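Local coordinates for tubulin-like protein CetZ2 (Haloferax volcanii, PDB 4B45), which binds GTP, which it probably hydrolyses, as a tubulin/FtsZ-like cytoskeletal protein involved in controlling archaeal cell shape, at residues K14-L19 with F98-L103; A18-D23 with L47-V52. All coordinates share one frame; numbering follows the deposited sequence.

Contact 1: K14-L19 with F98-L103. With GSP (5'-guanosine-diphosphate-monothiophosphate), chain C.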
ATOM      1  N   LYS A  14      -5.067  10.794  -4.202  1.00 44.65           N
ATOM      2  CA  LYS A  14      -5.751  10.863  -2.918  1.00 46.64           C
ATOM      3  C   LYS A  14      -5.065   9.984  -1.859  1.00 43.32           C
ATOM      4  O   LYS A  14      -4.851  10.410  -0.724  1.00 39.92           O
ATOM      5  CB  LYS A  14      -7.220  10.472  -3.069  1.00 48.39           C
ATOM      6  CG  LYS A  14      -8.127  11.618  -3.511  1.00 50.72           C
ATOM      7  CD  LYS A  14      -9.575  11.352  -3.076  1.00 64.77           C
ATOM      8  CE  LYS A  14     -10.505  11.107  -4.274  1.00 72.97           C
ATOM      9  NZ  LYS A  14     -11.835  10.510  -3.891  1.00 62.89           N
ATOM     10  N   LEU A  15      -4.722   8.759  -2.232  1.00 47.42           N
ATOM     11  CA  LEU A  15      -4.046   7.863  -1.301  1.00 46.32           C
ATOM     12  C   LEU A  15      -2.633   8.364  -1.011  1.00 42.22           C
ATOM     13  O   LEU A  15      -2.195   8.358   0.135  1.00 46.27           O
ATOM     14  CB  LEU A  15      -4.034   6.426  -1.836  1.00 45.35           C
ATOM     15  CG  LEU A  15      -3.375   5.348  -0.963  1.00 48.44           C
ATOM     16  CD1 LEU A  15      -3.938   5.388   0.445  1.00 43.47           C
ATOM     17  CD2 LEU A  15      -3.573   3.974  -1.584  1.00 39.17           C
ATOM     18  N   ALA A  16      -1.924   8.811  -2.043  1.00 45.96           N
ATOM     19  CA  ALA A  16      -0.592   9.390  -1.840  1.00 49.06           C
ATOM     20  C   ALA A  16      -0.604  10.602  -0.902  1.00 46.94           C
ATOM     21  O   ALA A  16       0.305  10.773  -0.096  1.00 49.48           O
ATOM     22  CB  ALA A  16       0.061   9.749  -3.167  1.00 51.00           C
ATOM     23  N   SER A  17      -1.633  11.434  -1.001  1.00 38.81           N
ATOM     24  CA  SER A  17      -1.792  12.560  -0.076  1.00 43.34           C
ATOM     25  C   SER A  17      -2.034  12.108   1.362  1.00 47.82           C
ATOM     26  O   SER A  17      -1.494  12.696   2.298  1.00 46.48           O
ATOM     27  CB  SER A  17      -2.948  13.468  -0.509  1.00 43.55           C
ATOM     28  OG  SER A  17      -2.669  14.093  -1.750  1.00 58.42           O
ATOM     29  N   ALA A  18      -2.870  11.084   1.536  1.00 45.25           N
ATOM     30  CA  ALA A  18      -3.205  10.599   2.873  1.00 43.06           C
ATOM     31  C   ALA A  18      -1.963  10.025   3.566  1.00 42.00           C
ATOM     32  O   ALA A  18      -1.705  10.308   4.731  1.00 42.59           O
ATOM     33  CB  ALA A  18      -4.304   9.563   2.796  1.00 39.61           C
ATOM     34  N   LEU A  19      -1.185   9.243   2.826  1.00 47.47           N
ATOM     35  CA  LEU A  19       0.062   8.674   3.339  1.00 44.40           C
ATOM     36  C   LEU A  19       1.051   9.765   3.743  1.00 48.76           C
ATOM     37  O   LEU A  19       1.632   9.708   4.825  1.00 45.83           O
ATOM     38  CB  LEU A  19       0.679   7.733   2.298  1.00 46.86           C
ATOM     39  CG  LEU A  19       1.888   6.880   2.691  1.00 56.04           C
ATOM     40  CD1 LEU A  19       1.635   6.161   4.011  1.00 61.69           C
ATOM     41  CD2 LEU A  19       2.197   5.869   1.593  1.00 51.63           C
ATOM     42  N   PHE A  98       7.288   4.377  -4.362  1.00 40.00           N
ATOM     43  CA  PHE A  98       5.944   3.810  -4.497  1.00 35.73           C
ATOM     44  C   PHE A  98       5.155   4.520  -5.598  1.00 39.30           C
ATOM     45  O   PHE A  98       4.958   5.730  -5.527  1.00 42.94           O
ATOM     46  CB  PHE A  98       5.171   3.934  -3.184  1.00 41.87           C
ATOM     47  CG  PHE A  98       5.444   2.822  -2.195  1.00 45.85           C
ATOM     48  CD1 PHE A  98       4.713   1.649  -2.240  1.00 45.94           C
ATOM     49  CD2 PHE A  98       6.413   2.968  -1.212  1.00 47.69           C
ATOM     50  CE1 PHE A  98       4.944   0.630  -1.323  1.00 46.96           C
ATOM     51  CE2 PHE A  98       6.653   1.962  -0.296  1.00 43.03           C
ATOM     52  CZ  PHE A  98       5.909   0.789  -0.353  1.00 36.85           C
ATOM     53  N   VAL A  99       4.738   3.781  -6.626  1.00 38.63           N
ATOM     54  CA  VAL A  99       3.783   4.322  -7.586  1.00 43.24           C
ATOM     55  C   VAL A  99       2.383   3.960  -7.088  1.00 46.11           C
ATOM     56  O   VAL A  99       2.017   2.788  -7.063  1.00 43.91           O
ATOM     57  CB  VAL A  99       4.000   3.786  -9.029  1.00 46.39           C
ATOM     58  CG1 VAL A  99       2.826   4.182  -9.925  1.00 49.75           C
ATOM     59  CG2 VAL A  99       5.301   4.313  -9.621  1.00 50.77           C
ATOM     60  N   VAL A 100       1.610   4.961  -6.668  1.00 46.65           N
ATOM     61  CA  VAL A 100       0.297   4.713  -6.060  1.00 44.38           C
ATOM     62  C   VAL A 100      -0.834   4.904  -7.083  1.00 47.90           C
ATOM     63  O   VAL A 100      -0.970   5.978  -7.665  1.00 42.87           O
ATOM     64  CB  VAL A 100       0.072   5.658  -4.855  1.00 39.00           C
ATOM     65  CG1 VAL A 100      -1.163   5.278  -4.092  1.00 36.07           C
ATOM     66  CG2 VAL A 100       1.301   5.656  -3.940  1.00 37.79           C
ATOM     67  N   ALA A 101      -1.644   3.869  -7.298  1.00 45.31           N
ATOM     68  CA  ALA A 101      -2.687   3.926  -8.323  1.00 45.00           C
ATOM     69  C   ALA A 101      -3.946   3.111  -8.019  1.00 44.82           C
ATOM     70  O   ALA A 101      -3.891   2.037  -7.413  1.00 43.21           O
ATOM     71  CB  ALA A 101      -2.129   3.497  -9.659  1.00 45.59           C
ATOM     72  N   GLY A 102      -5.083   3.648  -8.449  1.00 39.51           N
ATOM     73  CA  GLY A 102      -6.302   2.876  -8.570  1.00 37.99           C
ATOM     74  C   GLY A 102      -6.205   2.066  -9.846  1.00 41.09           C
ATOM     75  O   GLY A 102      -6.090   2.623 -10.932  1.00 56.73           O
ATOM     76  N   LEU A 103      -6.233   0.745  -9.729  1.00 38.67           N
ATOM     77  CA  LEU A 103      -6.032  -0.101 -10.906  1.00 43.70           C
ATOM     78  C   LEU A 103      -7.233  -0.150 -11.868  1.00 45.62           C
ATOM     79  O   LEU A 103      -7.088  -0.549 -13.014  1.00 45.68           O
ATOM     80  CB  LEU A 103      -5.635  -1.511 -10.471  1.00 47.79           C
ATOM     81  CG  LEU A 103      -4.360  -1.617  -9.633  1.00 53.20           C
ATOM     82  CD1 LEU A 103      -4.154  -3.046  -9.156  1.00 55.78           C
ATOM     83  CD2 LEU A 103      -3.143  -1.130 -10.408  1.00 52.22           C
TER
HETATM   84  PG  GSP C1342     -10.775   7.857 -14.886  1.00 65.49           P
HETATM   85  O3B GSP C1342      -9.228   7.881 -14.462  1.00 81.37           O
HETATM   86  S1G GSP C1342     -11.834   6.163 -14.346  1.00 66.45           S
HETATM   87  O2G GSP C1342     -11.503   9.106 -14.311  1.00121.21           O
HETATM   88  O3G GSP C1342     -10.737   7.850 -16.362  1.00 56.17           O
HETATM   89  PB  GSP C1342      -8.617   7.648 -13.005  1.00 46.49           P
HETATM   90  O1B GSP C1342      -8.240   8.923 -12.293  1.00 43.19           O
HETATM   91  O2B GSP C1342      -7.349   6.820 -13.173  1.00 59.46           O
HETATM   92  PA  GSP C1342      -9.550   6.713 -10.529  1.00 46.26           P
HETATM   93  O1A GSP C1342     -10.619   7.486  -9.805  1.00 49.09           O
HETATM   94  O2A GSP C1342      -8.220   7.086  -9.929  1.00 54.10           O
HETATM   95  O3A GSP C1342      -9.637   6.883 -12.086  1.00 54.38           O
HETATM   96  O5' GSP C1342      -9.686   5.187 -10.270  1.00 55.57           O
HETATM   97  C5' GSP C1342     -10.908   4.551 -10.105  1.00 50.00           C
HETATM   98  C4' GSP C1342     -10.835   3.444  -9.142  1.00 53.13           C
HETATM   99  O4' GSP C1342     -10.255   3.876  -7.947  1.00 46.50           O
HETATM  100  C3' GSP C1342     -12.167   2.925  -8.780  1.00 47.18           C
HETATM  101  O3' GSP C1342     -11.989   1.599  -8.456  1.00 50.09           O
HETATM  102  C2' GSP C1342     -12.543   3.672  -7.584  1.00 51.09           C
HETATM  103  O2' GSP C1342     -13.373   2.895  -6.790  1.00 57.03           O
HETATM  104  C1' GSP C1342     -11.269   3.849  -6.912  1.00 46.09           C
HETATM  105  N9  GSP C1342     -11.117   5.068  -6.143  1.00 45.92           N
HETATM  106  C8  GSP C1342     -11.427   6.307  -6.537  1.00 47.15           C
HETATM  107  N7  GSP C1342     -11.089   7.177  -5.566  1.00 50.23           N
HETATM  108  C5  GSP C1342     -10.538   6.472  -4.532  1.00 42.94           C
HETATM  109  C6  GSP C1342      -9.997   6.858  -3.276  1.00 42.60           C
HETATM  110  O6  GSP C1342      -9.968   8.179  -2.868  1.00 44.56           O
HETATM  111  N1  GSP C1342      -9.521   5.889  -2.457  1.00 40.41           N
HETATM  112  C2  GSP C1342      -9.546   4.592  -2.837  1.00 43.18           C
HETATM  113  N2  GSP C1342      -9.007   3.595  -1.904  1.00 40.27           N
HETATM  114  N3  GSP C1342     -10.039   4.183  -4.017  1.00 45.25           N
HETATM  115  C4  GSP C1342     -10.553   5.127  -4.889  1.00 45.77           C

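Contact 2: A18-D23 with L47-V52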
ATOM      1  N   ALA A  18      -2.870  11.084   1.536  1.00 45.25           N
ATOM      2  CA  ALA A  18      -3.205  10.599   2.873  1.00 43.06           C
ATOM      3  C   ALA A  18      -1.963  10.025   3.566  1.00 42.00           C
ATOM      4  O   ALA A  18      -1.705  10.308   4.731  1.00 42.59           O
ATOM      5  CB  ALA A  18      -4.304   9.563   2.796  1.00 39.61           C
ATOM      6  N   LEU A  19      -1.185   9.243   2.826  1.00 47.47           N
ATOM      7  CA  LEU A  19       0.062   8.674   3.339  1.00 44.40           C
ATOM      8  C   LEU A  19       1.051   9.765   3.743  1.00 48.76           C
ATOM      9  O   LEU A  19       1.632   9.708   4.825  1.00 45.83           O
ATOM     10  CB  LEU A  19       0.679   7.733   2.298  1.00 46.86           C
ATOM     11  CG  LEU A  19       1.888   6.880   2.691  1.00 56.04           C
ATOM     12  CD1 LEU A  19       1.635   6.161   4.011  1.00 61.69           C
ATOM     13  CD2 LEU A  19       2.197   5.869   1.593  1.00 51.63           C
ATOM     14  N   GLN A  20       1.235  10.772   2.886  1.00 44.50           N
ATOM     15  CA  GLN A  20       2.148  11.862   3.211  1.00 43.58           C
ATOM     16  C   GLN A  20       1.647  12.635   4.419  1.00 41.08           C
ATOM     17  O   GLN A  20       2.428  13.062   5.270  1.00 43.53           O
ATOM     18  CB  GLN A  20       2.295  12.818   2.028  1.00 51.71           C
ATOM     19  CG  GLN A  20       3.147  14.036   2.337  1.00 60.16           C
ATOM     20  CD  GLN A  20       2.833  15.201   1.420  1.00 72.98           C
ATOM     21  OE1 GLN A  20       3.577  15.485   0.477  1.00 73.78           O
ATOM     22  NE2 GLN A  20       1.723  15.885   1.692  1.00 76.01           N
ATOM     23  N   SER A  21       0.333  12.825   4.475  1.00 38.59           N
ATOM     24  CA  SER A  21      -0.303  13.504   5.601  1.00 44.86           C
ATOM     25  C   SER A  21      -0.098  12.723   6.916  1.00 43.06           C
ATOM     26  O   SER A  21       0.154  13.307   7.974  1.00 41.02           O
ATOM     27  CB  SER A  21      -1.802  13.688   5.304  1.00 49.44           C
ATOM     28  OG  SER A  21      -2.441  14.489   6.284  1.00 56.56           O
ATOM     29  N   PHE A  22      -0.209  11.402   6.852  1.00 39.01           N
ATOM     30  CA  PHE A  22       0.050  10.592   8.040  1.00 45.16           C
ATOM     31  C   PHE A  22       1.509  10.735   8.487  1.00 45.67           C
ATOM     32  O   PHE A  22       1.791  10.972   9.661  1.00 49.92           O
ATOM     33  CB  PHE A  22      -0.285   9.121   7.796  1.00 49.15           C
ATOM     34  CG  PHE A  22       0.055   8.219   8.964  1.00 52.97           C
ATOM     35  CD1 PHE A  22      -0.809   8.108  10.049  1.00 48.98           C
ATOM     36  CD2 PHE A  22       1.240   7.493   8.980  1.00 54.71           C
ATOM     37  CE1 PHE A  22      -0.499   7.286  11.130  1.00 48.37           C
ATOM     38  CE2 PHE A  22       1.559   6.666  10.060  1.00 54.28           C
ATOM     39  CZ  PHE A  22       0.684   6.559  11.133  1.00 46.51           C
ATOM     40  N   ASP A  23       2.429  10.602   7.540  1.00 40.94           N
ATOM     41  CA  ASP A  23       3.850  10.736   7.824  1.00 40.78           C
ATOM     42  C   ASP A  23       4.208  12.092   8.435  1.00 42.09           C
ATOM     43  O   ASP A  23       5.054  12.176   9.318  1.00 54.04           O
ATOM     44  CB  ASP A  23       4.668  10.482   6.550  1.00 35.92           C
ATOM     45  CG  ASP A  23       6.169  10.509   6.807  1.00 47.46           C
ATOM     46  OD1 ASP A  23       6.701   9.514   7.352  1.00 46.83           O
ATOM     47  OD2 ASP A  23       6.823  11.521   6.469  1.00 54.46           O
ATOM     48  N   LEU A  47      -5.385  18.719  -4.212  1.00 65.05           N
ATOM     49  CA  LEU A  47      -4.341  18.016  -3.476  1.00 59.17           C
ATOM     50  C   LEU A  47      -3.266  18.940  -2.907  1.00 57.40           C
ATOM     51  O   LEU A  47      -2.896  19.933  -3.533  1.00 58.38           O
ATOM     52  CB  LEU A  47      -3.694  16.956  -4.366  1.00 58.76           C
ATOM     53  CG  LEU A  47      -4.646  15.909  -4.933  1.00 51.65           C
ATOM     54  CD1 LEU A  47      -3.900  14.984  -5.865  1.00 46.09           C
ATOM     55  CD2 LEU A  47      -5.289  15.119  -3.805  1.00 53.90           C
ATOM     56  N   PRO A  48      -2.761  18.607  -1.709  1.00 51.02           N
ATOM     57  CA  PRO A  48      -1.731  19.390  -1.019  1.00 59.59           C
ATOM     58  C   PRO A  48      -0.307  18.952  -1.373  1.00 62.19           C
ATOM     59  O   PRO A  48       0.638  19.393  -0.728  1.00 70.70           O
ATOM     60  CB  PRO A  48      -2.010  19.082   0.453  1.00 55.32           C
ATOM     61  CG  PRO A  48      -2.514  17.692   0.429  1.00 53.32           C
ATOM     62  CD  PRO A  48      -3.306  17.545  -0.844  1.00 48.75           C
ATOM     63  N   VAL A  49      -0.161  18.090  -2.373  1.00 55.79           N
ATOM     64  CA  VAL A  49       1.154  17.657  -2.820  1.00 48.65           C
ATOM     65  C   VAL A  49       1.485  18.339  -4.143  1.00 56.51           C
ATOM     66  O   VAL A  49       0.610  18.941  -4.779  1.00 55.76           O
ATOM     67  CB  VAL A  49       1.212  16.131  -3.015  1.00 46.96           C
ATOM     68  CG1 VAL A  49       0.815  15.412  -1.721  1.00 46.31           C
ATOM     69  CG2 VAL A  49       0.303  15.710  -4.173  1.00 45.26           C
ATOM     70  N   GLU A  50       2.750  18.266  -4.545  1.00 54.55           N
ATOM     71  CA  GLU A  50       3.154  18.736  -5.863  1.00 58.31           C
ATOM     72  C   GLU A  50       2.353  17.982  -6.918  1.00 51.18           C
ATOM     73  O   GLU A  50       2.151  16.770  -6.802  1.00 48.37           O
ATOM     74  CB  GLU A  50       4.656  18.513  -6.075  1.00 68.52           C
ATOM     75  CG  GLU A  50       5.155  18.845  -7.477  1.00 85.34           C
ATOM     76  CD  GLU A  50       5.010  20.320  -7.824  1.00104.17           C
ATOM     77  OE1 GLU A  50       5.154  21.162  -6.909  1.00111.49           O
ATOM     78  OE2 GLU A  50       4.760  20.641  -9.012  1.00108.24           O
ATOM     79  N   THR A  51       1.890  18.705  -7.934  1.00 52.04           N
ATOM     80  CA  THR A  51       1.041  18.132  -8.974  1.00 49.98           C
ATOM     81  C   THR A  51       1.648  18.300 -10.369  1.00 47.79           C
ATOM     82  O   THR A  51       2.304  19.309 -10.652  1.00 50.17           O
ATOM     83  CB  THR A  51      -0.370  18.764  -8.961  1.00 47.65           C
ATOM     84  OG1 THR A  51      -0.269  20.170  -9.195  1.00 54.91           O
ATOM     85  CG2 THR A  51      -1.053  18.543  -7.623  1.00 43.30           C
ATOM     86  N   VAL A  52       1.444  17.296 -11.219  1.00 46.58           N
ATOM     87  CA  VAL A  52       1.834  17.366 -12.625  1.00 52.51           C
ATOM     88  C   VAL A  52       0.668  16.996 -13.526  1.00 48.95           C
ATOM     89  O   VAL A  52       0.144  15.875 -13.455  1.00 42.20           O
ATOM     90  CB  VAL A  52       2.983  16.407 -12.977  1.00 51.60           C
ATOM     91  CG1 VAL A  52       3.386  16.614 -14.435  1.00 46.54           C
ATOM     92  CG2 VAL A  52       4.163  16.624 -12.057  1.00 51.14           C
TER

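Contact 1: K14-L19 with F98-L103
Between 14-19 and 98-103 the backbones come closest at Ala16 and Val100, their CA atoms 6.4 Å apart, with no hydrogen bond from one segment to the other. Val100 points toward the helix and puts CG1 against Leu15, whose CD2 comes to 3.7 Å from it. Leu15 CB and CG lie almost as near, so this one methyl rests along the side of the leucine, and the two side chains lie nearly perpendicular. Leu15 extends with CG anti to the backbone N (chi1 -179°), which carries its branch toward the strand. The other valine methyl, CG2, looks at Ala16 CB from a looser 4.3 Å. Leu130 of strand 127-133 touches both Leu15 and Val100 and continues this apolar layer.

Lys14 leads away from the strand to the guanine. Its chain, bent at chi3 (-113°), curls past O6, with CD 3.2 Å from that oxygen and NZ giving O6 a weak hydrogen bond. An alanine here is likely to leave O6 without this donor and strip the methylenes from around the O6 edge of the base. Asn183 touches Lys14 and Leu15, and its OD1 also binds the nucleotide. The arrangement is that of the Rossmann-like GTPase domain of the tubulin/FtsZ family, where the first helix packs on the parallel sheet and starts at the nucleotide.

Contact 2: A18-D23 with L47-V52
Gln20 and Val49 meet at the edge of the Rossmann-like GTPase domain, where the helix of a beta-alpha-beta unit (strand 3-8, helix 9-26, strand 31-38) faces the loop that leads into the outermost strand of this half of the sheet, 50-53. The approach is loose at the backbone: the nearest CA atoms, those of Gln20 and Val49, are 8.4 Å apart, and side chains bridge the distance. Gln20 reaches out with CG anti to the backbone N (chi1 175°) and the chain extended beyond it, which carries the amide to the loop. Val49 points back at the helix, and the two side chains run alongside each other, pointing opposite ways.

Strand 31-38 lies against this pair, with Ala34 touched by both Gln20 and Val49, and Ala36 by Val49 as well. One turn farther along the helix, both carboxylate oxygens of Asp23 are taken up by the backbone, OD1 by Ala30 N and OD2 by Val31 N, which fastens the helix to the start of that strand. Pro48 adds a little contact of its own, though its O stays 4.4 Å from Gln20 NE2, too far for a hydrogen bond. The touching itself is done by a single methyl: Val49 CG1 sits to one side of the Gln20 amide plane, 3.5 Å from OE1 and 3.6 Å from NE2.

In the fold
From the N terminus, strand 3-8 runs into helix 9-26, and both contacts start from that helix, sharing Ala18 and Leu19. The chain then forms strand 31-38 and returns at 47-52, closing the shorter loop at contact 2. It goes on through strand 50-53 and helix 68-85 before strand 96-102 closes the longer loop at contact 1, so the shorter loop lies within the longer one. Their centres are about 9 Å apart. Ser17 joins them: its OG packs 3.5 Å from Leu47 CD2. Together they tie one helix to the sheet on either side of strand 3-8, to the neighbouring strand 96-102 and to the approach to edge strand 50-53.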